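Local atomic coordinates of putative exported protein (PDB entry 4PJ2), a protein that probably inhibits i-type (invertebrate-type) lysozymes in the bacterial periplasm and binds a magnesium ion. Residues I78-S83 against S88-D93; L9-P12 against V16-V19; N107-L112 against E116-A121. All coordinates share one frame; numbering follows the deposited sequence. Where two conformers were deposited one is given.

Interaction 1 of 3, residues I78-S83 against S88-D93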
loop_
_atom_site.group_PDB
_atom_site.type_symbol
_atom_site.label_atom_id
_atom_site.label_comp_id
_atom_site.label_asym_id
_atom_site.label_seq_id
_atom_site.Cartn_x
_atom_site.Cartn_y
_atom_site.Cartn_z
ATOM N N ILE A 78 -14.634 6.840 2.843
ATOM C CA ILE A 78 -13.291 6.520 3.325
ATOM C C ILE A 78 -12.634 5.606 2.317
ATOM O O ILE A 78 -13.171 4.568 1.970
ATOM C CB ILE A 78 -13.299 5.868 4.726
ATOM C CG1 ILE A 78 -14.008 6.792 5.717
ATOM C CG2 ILE A 78 -11.850 5.583 5.161
ATOM C CD1 ILE A 78 -15.469 6.451 5.984
ATOM N N VAL A 79 -11.474 6.028 1.816
ATOM C CA VAL A 79 -10.689 5.221 0.893
ATOM C C VAL A 79 -9.497 4.667 1.660
ATOM O O VAL A 79 -8.686 5.434 2.173
ATOM C CB VAL A 79 -10.207 6.032 -0.330
ATOM C CG1 VAL A 79 -9.406 5.149 -1.276
ATOM C CG2 VAL A 79 -11.392 6.646 -1.069
ATOM N N VAL A 80 -9.421 3.341 1.763
ATOM C CA VAL A 80 -8.377 2.672 2.537
ATOM C C VAL A 80 -7.342 2.106 1.590
ATOM O O VAL A 80 -7.683 1.438 0.633
ATOM C CB VAL A 80 -8.944 1.530 3.405
ATOM C CG1 VAL A 80 -7.820 0.923 4.243
ATOM C CG2 VAL A 80 -10.071 2.035 4.288
ATOM N N VAL A 81 -6.079 2.366 1.893
ATOM C CA VAL A 81 -4.961 1.974 1.042
ATOM C C VAL A 81 -3.978 1.136 1.850
ATOM O O VAL A 81 -3.660 1.489 2.980
ATOM C CB VAL A 81 -4.243 3.223 0.486
ATOM C CG1 VAL A 81 -3.004 2.865 -0.334
ATOM C CG2 VAL A 81 -5.208 4.021 -0.384
ATOM N N GLU A 82 -3.499 0.052 1.249
ATOM C CA GLU A 82 -2.583 -0.899 1.890
ATOM C C GLU A 82 -1.194 -0.779 1.258
ATOM O O GLU A 82 -1.054 -0.944 0.052
ATOM C CB GLU A 82 -3.131 -2.325 1.696
ATOM C CG GLU A 82 -2.178 -3.483 2.023
ATOM C CD GLU A 82 -2.796 -4.851 1.751
ATOM O OE1 GLU A 82 -2.766 -5.310 0.587
ATOM O OE2 GLU A 82 -3.312 -5.470 2.705
ATOM N N SER A 83 -0.174 -0.545 2.076
ATOM C CA SER A 83 1.206 -0.472 1.602
ATOM C C SER A 83 1.615 -1.757 0.923
ATOM O O SER A 83 1.241 -2.857 1.378
ATOM C CB SER A 83 2.166 -0.225 2.761
ATOM O OG SER A 83 3.494 -0.302 2.273
ATOM N N SER A 88 2.528 -3.956 5.314
ATOM C CA SER A 88 1.112 -3.882 4.946
ATOM C C SER A 88 0.397 -2.742 5.649
ATOM O O SER A 88 -0.799 -2.837 5.936
ATOM C CB SER A 88 0.433 -5.224 5.237
ATOM O OG SER A 88 1.005 -6.205 4.389
ATOM N N TYR A 89 1.113 -1.662 5.923
ATOM C CA TYR A 89 0.561 -0.557 6.688
ATOM C C TYR A 89 -0.610 0.087 5.963
ATOM O O TYR A 89 -0.619 0.236 4.732
ATOM C CB TYR A 89 1.624 0.500 6.964
ATOM C CG TYR A 89 2.825 -0.093 7.658
ATOM C CD1 TYR A 89 2.740 -0.530 8.978
ATOM C CD2 TYR A 89 4.043 -0.239 7.010
ATOM C CE1 TYR A 89 3.818 -1.102 9.628
ATOM C CE2 TYR A 89 5.137 -0.806 7.665
ATOM C CZ TYR A 89 5.003 -1.234 8.980
ATOM O OH TYR A 89 6.029 -1.809 9.684
ATOM N N LEU A 90 -1.603 0.477 6.745
ATOM C CA LEU A 90 -2.801 1.098 6.193
ATOM C C LEU A 90 -2.738 2.602 6.291
ATOM O O LEU A 90 -2.258 3.203 7.245
ATOM C CB LEU A 90 -4.050 0.595 6.930
ATOM C CG LEU A 90 -4.325 -0.909 6.826
ATOM C CD1 LEU A 90 -5.570 -1.275 7.635
ATOM C CD2 LEU A 90 -4.483 -1.384 5.400
ATOM N N SER A 91 -3.280 3.223 5.250
ATOM C CA SER A 91 -3.521 4.651 5.236
ATOM C C SER A 91 -4.939 4.842 4.734
ATOM O O SER A 91 -5.550 3.924 4.188
ATOM C CB SER A 91 -2.487 5.374 4.359
ATOM O OG SER A 91 -2.455 4.835 3.046
ATOM N N ALA A 92 -5.496 6.008 4.983
ATOM C CA ALA A 92 -6.848 6.257 4.526
ATOM C C ALA A 92 -7.098 7.735 4.458
ATOM O O ALA A 92 -6.555 8.510 5.246
ATOM C CB ALA A 92 -7.861 5.612 5.457
ATOM N N ASP A 93 -7.944 8.106 3.509
ATOM C CA ASP A 93 -8.464 9.457 3.391
ATOM C C ASP A 93 -9.970 9.418 3.532
ATOM O O ASP A 93 -10.620 8.525 3.000
ATOM C CB ASP A 93 -8.092 10.050 2.031
ATOM C CG ASP A 93 -6.610 10.100 1.831
ATOM O OD1 ASP A 93 -5.939 10.846 2.573
ATOM O OD2 ASP A 93 -6.109 9.357 0.961
#

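Interaction 2 of 3, residues L9-P12 against V16-V19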
loop_
_atom_site.group_PDB
_atom_site.type_symbol
_atom_site.label_atom_id
_atom_site.label_comp_id
_atom_site.label_asym_id
_atom_site.label_seq_id
_atom_site.Cartn_x
_atom_site.Cartn_y
_atom_site.Cartn_z
ATOM N N LEU A 9 -20.170 3.865 -6.406
ATOM C CA LEU A 9 -21.083 3.740 -5.263
ATOM C C LEU A 9 -22.170 4.800 -5.337
ATOM O O LEU A 9 -21.895 5.947 -5.654
ATOM C CB LEU A 9 -20.349 3.936 -3.937
ATOM C CG LEU A 9 -19.310 2.896 -3.543
ATOM C CD1 LEU A 9 -18.561 3.347 -2.283
ATOM C CD2 LEU A 9 -19.972 1.559 -3.308
ATOM N N THR A 10 -23.391 4.410 -4.992
ATOM C CA THR A 10 -24.478 5.357 -4.816
ATOM C C THR A 10 -24.573 5.757 -3.353
ATOM O O THR A 10 -24.659 4.898 -2.472
ATOM C CB THR A 10 -25.800 4.763 -5.264
ATOM O OG1 THR A 10 -25.695 4.424 -6.645
ATOM C CG2 THR A 10 -26.936 5.754 -5.061
ATOM N N LEU A 11 -24.581 7.048 -3.087
ATOM C CA LEU A 11 -24.723 7.576 -1.745
ATOM C C LEU A 11 -26.210 7.631 -1.371
ATOM O O LEU A 11 -27.076 7.672 -2.245
ATOM C CB LEU A 11 -24.149 8.985 -1.652
ATOM C CG LEU A 11 -22.658 9.311 -1.515
ATOM C CD1 LEU A 11 -21.832 8.089 -1.179
ATOM C CD2 LEU A 11 -22.122 10.043 -2.693
ATOM N N PRO A 12 -26.513 7.654 -0.059
ATOM C CA PRO A 12 -27.928 7.725 0.338
ATOM C C PRO A 12 -28.649 8.955 -0.230
ATOM O O PRO A 12 -29.855 8.916 -0.459
ATOM C CB PRO A 12 -27.863 7.778 1.873
ATOM C CG PRO A 12 -26.610 7.134 2.216
ATOM C CD PRO A 12 -25.635 7.435 1.105
ATOM N N VAL A 16 -23.611 10.007 -6.747
ATOM C CA VAL A 16 -22.841 8.836 -7.108
ATOM C C VAL A 16 -21.371 9.215 -7.094
ATOM O O VAL A 16 -20.995 10.302 -7.531
ATOM C CB VAL A 16 -23.251 8.326 -8.495
ATOM C CG1 VAL A 16 -22.340 7.209 -8.976
ATOM C CG2 VAL A 16 -24.704 7.898 -8.463
ATOM N N VAL A 17 -20.537 8.315 -6.594
ATOM C CA VAL A 17 -19.103 8.552 -6.540
ATOM C C VAL A 17 -18.388 7.404 -7.242
ATOM O O VAL A 17 -18.800 6.254 -7.152
ATOM C CB VAL A 17 -18.632 8.779 -5.058
ATOM C CG1 VAL A 17 -18.706 7.507 -4.234
ATOM C CG2 VAL A 17 -17.249 9.307 -4.999
ATOM N N THR A 18 -17.304 7.720 -7.944
ATOM C CA THR A 18 -16.391 6.706 -8.424
ATOM C C THR A 18 -15.010 6.953 -7.837
ATOM O O THR A 18 -14.638 8.081 -7.530
ATOM C CB THR A 18 -16.297 6.646 -9.944
ATOM O OG1 THR A 18 -15.676 7.840 -10.411
ATOM C CG2 THR A 18 -17.662 6.480 -10.587
ATOM N N VAL A 19 -14.270 5.867 -7.685
ATOM C CA VAL A 19 -12.909 5.915 -7.164
ATOM C C VAL A 19 -12.060 5.065 -8.082
ATOM O O VAL A 19 -12.398 3.915 -8.348
ATOM C CB VAL A 19 -12.824 5.391 -5.718
ATOM C CG1 VAL A 19 -11.379 5.465 -5.220
ATOM C CG2 VAL A 19 -13.749 6.194 -4.824
#

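Interaction 3 of 3, residues N107-L112 against E116-A121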
loop_
_atom_site.group_PDB
_atom_site.type_symbol
_atom_site.label_atom_id
_atom_site.label_comp_id
_atom_site.label_asym_id
_atom_site.label_seq_id
_atom_site.Cartn_x
_atom_site.Cartn_y
_atom_site.Cartn_z
ATOM N N ASN A 107 -10.225 14.124 6.366
ATOM C CA ASN A 107 -9.087 13.715 7.222
ATOM C C ASN A 107 -8.174 12.694 6.505
ATOM O O ASN A 107 -8.560 12.160 5.473
ATOM C CB ASN A 107 -9.639 13.137 8.529
ATOM C CG ASN A 107 -8.619 13.096 9.657
ATOM O OD1 ASN A 107 -7.516 13.642 9.566
ATOM N ND2 ASN A 107 -9.005 12.455 10.744
ATOM N N HIS A 108 -6.977 12.457 7.052
ATOM C CA HIS A 108 -6.010 11.469 6.546
ATOM C C HIS A 108 -5.306 10.774 7.714
ATOM O O HIS A 108 -4.967 11.423 8.691
ATOM C CB HIS A 108 -4.969 12.167 5.648
ATOM C CG HIS A 108 -3.825 11.297 5.221
ATOM N ND1 HIS A 108 -3.884 10.464 4.124
ATOM C CD2 HIS A 108 -2.575 11.164 5.725
ATOM C CE1 HIS A 108 -2.723 9.846 3.979
ATOM N NE2 HIS A 108 -1.912 10.249 4.942
ATOM N N VAL A 109 -5.085 9.466 7.600
ATOM C CA VAL A 109 -4.248 8.727 8.550
ATOM C C VAL A 109 -3.324 7.826 7.755
ATOM O O VAL A 109 -3.620 7.490 6.613
ATOM C CB VAL A 109 -5.091 7.884 9.538
ATOM C CG1 VAL A 109 -5.930 8.801 10.418
ATOM C CG2 VAL A 109 -5.956 6.865 8.809
ATOM N N GLU A 110 -2.203 7.441 8.342
ATOM C CA GLU A 110 -1.257 6.572 7.652
ATOM C C GLU A 110 -0.356 5.881 8.662
ATOM O O GLU A 110 -0.291 6.269 9.838
ATOM C CB GLU A 110 -0.411 7.342 6.636
ATOM C CG GLU A 110 0.447 8.422 7.220
ATOM C CD GLU A 110 1.333 9.016 6.160
ATOM O OE1 GLU A 110 0.810 9.774 5.318
ATOM O OE2 GLU A 110 2.538 8.698 6.135
ATOM N N GLY A 111 0.293 4.822 8.206
ATOM C CA GLY A 111 1.238 4.083 9.024
ATOM C C GLY A 111 0.574 3.201 10.058
ATOM O O GLY A 111 1.210 2.832 11.059
ATOM N N LEU A 112 -0.683 2.847 9.846
ATOM C CA LEU A 112 -1.435 2.006 10.787
ATOM C C LEU A 112 -1.084 0.559 10.586
ATOM O O LEU A 112 -0.799 0.114 9.495
ATOM C CB LEU A 112 -2.929 2.153 10.514
ATOM C CG LEU A 112 -3.700 3.303 11.146
ATOM C CD1 LEU A 112 -3.034 4.616 11.025
ATOM C CD2 LEU A 112 -5.080 3.379 10.526
ATOM N N GLU A 116 -5.402 -2.709 12.412
ATOM C CA GLU A 116 -5.892 -1.567 13.178
ATOM C C GLU A 116 -7.164 -0.974 12.575
ATOM O O GLU A 116 -7.377 -1.028 11.359
ATOM C CB GLU A 116 -4.794 -0.516 13.398
ATOM C CG GLU A 116 -3.844 -0.922 14.527
ATOM C CD GLU A 116 -2.732 0.074 14.807
ATOM O OE1 GLU A 116 -2.554 1.023 14.011
ATOM O OE2 GLU A 116 -2.022 -0.112 15.830
ATOM N N ASP A 117 -8.020 -0.432 13.431
ATOM C CA ASP A 117 -9.296 0.137 13.028
ATOM C C ASP A 117 -9.034 1.504 12.430
ATOM O O ASP A 117 -8.724 2.463 13.111
ATOM C CB ASP A 117 -10.208 0.232 14.258
ATOM C CG ASP A 117 -11.625 0.662 13.918
ATOM O OD1 ASP A 117 -11.837 1.308 12.887
ATOM O OD2 ASP A 117 -12.545 0.350 14.705
ATOM N N VAL A 118 -9.207 1.600 11.111
ATOM C CA VAL A 118 -8.947 2.834 10.366
ATOM C C VAL A 118 -9.965 3.894 10.742
ATOM O O VAL A 118 -9.662 5.076 10.846
ATOM C CB VAL A 118 -9.031 2.551 8.855
ATOM C CG1 VAL A 118 -9.037 3.835 8.040
ATOM C CG2 VAL A 118 -7.898 1.639 8.427
ATOM N N ILE A 119 -11.189 3.450 10.967
ATOM C CA ILE A 119 -12.268 4.374 11.272
ATOM C C ILE A 119 -12.029 5.029 12.621
ATOM O O ILE A 119 -12.185 6.232 12.768
ATOM C CB ILE A 119 -13.622 3.668 11.250
ATOM C CG1 ILE A 119 -13.925 3.172 9.827
ATOM C CG2 ILE A 119 -14.722 4.596 11.725
ATOM C CD1 ILE A 119 -13.994 4.265 8.740
ATOM N N GLN A 120 -11.635 4.239 13.613
ATOM C CA GLN A 120 -11.289 4.755 14.931
ATOM C C GLN A 120 -10.176 5.782 14.804
ATOM O O GLN A 120 -10.195 6.831 15.435
ATOM C CB GLN A 120 -10.839 3.599 15.845
ATOM C CG GLN A 120 -10.379 4.006 17.257
ATOM C CD GLN A 120 -9.575 2.916 17.977
ATOM O OE1 GLN A 120 -9.070 1.977 17.355
ATOM N NE2 GLN A 120 -9.443 3.054 19.291
ATOM N N ALA A 121 -9.186 5.466 13.974
ATOM C CA ALA A 121 -8.038 6.352 13.826
ATOM C C ALA A 121 -8.442 7.690 13.212
ATOM O O ALA A 121 -7.925 8.743 13.588
ATOM C CB ALA A 121 -6.968 5.685 12.988
#

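Interaction 1 of 3, residues I78-S83 against S88-D93
Val-81 and Ser-91 form the central hydrogen-bonded pair of an antiparallel beta hairpin made by strands 76-82 and 90-98, whose short segments run at 157° to each other. Two nearly straight backbone bonds define the pair: Val-81 N to Ser-91 O at 2.8 Å and Ser-91 N to Val-81 O at 2.9 Å. Their side chains share a face with Val-79 and Asp-93, the next hydrogen-bonded pair. With chi1 at 55°, Ser-91 OG sits between its own backbone N and carbonyl carbon, which brings the hydroxyl alongside Val-81, 3.5 Å from Val-81 CB. Asp-93 directs both carboxylate oxygens beyond the hairpin, OD2 to Tyr-32 OH and OD1 to His-108 ND1, so two further strands fix this buried acid.

The face bearing Val-80 and Ala-92 is closely packed. Ala-92 CB lies against Ile-78 CG2 at 4.0 Å, while Leu-90 CD2 reaches Val-80 CG1 at 4.2 Å; Val-118 of helix 118-123 covers Leu-90 and Ala-92 from outside the hairpin. Toward the turn the contact becomes more open: Glu-82 and Tyr-89 are partly exposed, and their polar ends turn to the chain of another protein. In the conformer given, Glu-82 OE1 is hydrogen-bonded to a polar side chain of that chain. Tyr-89 OH is likewise hydrogen-bonded to a polar side chain there, and Ser-88 OG to a basic one, so the turn end is an interaction surface, consistent with an inhibitor's docking site. Within the hairpin, the last backbone rung is Ser-83 N to Tyr-89 O at 2.8 Å, the donor standing 16° from the carbonyl plane, and Ser-83 CB rests 3.4 Å from that same Tyr-89 O.

Interaction 2 of 3, residues L9-P12 against V16-V19
Leu-9 and Val-17 grip each other through two backbone hydrogen bonds, Leu-9 N to Val-17 O and Val-17 N to Leu-9 O, both 2.9 Å long. Their N-H...O angles of 167° and 170° show little bending, as expected for an antiparallel hydrogen-bonded pair. A CA-H...O contact supplements them, with Val-16 CA 3.4 Å from Leu-9 O.

Around this polar centre the packing divides between two faces. On one, in the conformer given, Val-17 CG1 lies between its own backbone N and carbonyl carbon (chi1 70°), a position that sets it 3.9 Å from Leu-9 CB. Leu-11, just past the strand, bends back over the same valine, though only loosely: Leu-11 CD2 is 4.4 Å from Val-17 CB. Leu-9 and Leu-11 also meet Leu-64 and Leu-66 of strand 60-67, while Val-17 touches Val-34 of the adjoining strand. On the other face the side chains of Thr-10 and Val-16 cross obliquely. Thr-10 OG1 approaches Val-16 CG2 at 4.0 Å near the exposed margin, whereas Val-16 is buried against Pro-45 and Leu-46.

Two antiparallel strands, 6-10 and 16-21, with a short connection between them make this a beta hairpin; it forms one border of a four-stranded antiparallel sheet, whose Leu-9 face packs on strand 60-67 of the second sheet.

Interaction 3 of 3, residues N107-L112 against E116-A121
Leu-112 and Val-109 lie under the first turn of helix 118-123 in a strand-to-helix connection, where strand 102-112 ends, turns back and lays the short C-terminal helix over its own face. Leu-112 is the main anchor. Its CD2 methyl enters between two helix residues, standing 3.9 Å from both Val-118 CG2 and Ala-121 CB. Val-109 adds a second point of contact, with CG1 beside the helix backbone at 3.7 Å from Ala-121 O and 4.2 Å from Ala-121 CB. No hydrogen bond joins the two segments, so the contact rests on van der Waals packing.

At the turn, the extended chain of Glu-116 (chi2 -180°) passes at a slant to the leucine, bringing OE1 to 3.6 Å from Leu-112 CA. The same oxygen takes a weak hydrogen bond from Ala-113 N, which ties the carboxylate to the loop. Asp-117 is the N-cap: Gln-120 N donates to Asp-117 OD1 over 3.0 Å, approaching from above the carboxylate plane, 73° out of it. This capping bond holds the start of the helix whose next residue, Val-118, meets the leucine.

Strand 102-112 borders its sheet next to strand 90-98, where Gly-111 and Leu-112 both face Leu-90 in a G1 beta bulge. The helix reaches beyond its own strand: Ile-119 touches Lys-65 and Leu-67 of strand 60-67, and Asn-107 ND2 binds Leu-122 O.

Interactions 1 and 3 share one sheet, their centres only 8 Å apart. The link is direct: Leu-90 N lies 2.9 Å from Leu-112 O, a probable hydrogen bond, and Ala-92 CB lies a close 3.3 Å from Val-118 CG1. Interaction 2 belongs to the other sheet, on the opposite side of the chain's centre, with its centre 19 Å from that of interaction 1 and 22 Å from that of interaction 3. None of the three contains a magnesium ligand. Ile-78 comes nearest, its side chain about 9 Å from the ion and about 5 Å from the side chain of Glu-76, a ligand on the same strand; Leu-11 is about 10 Å from the ion.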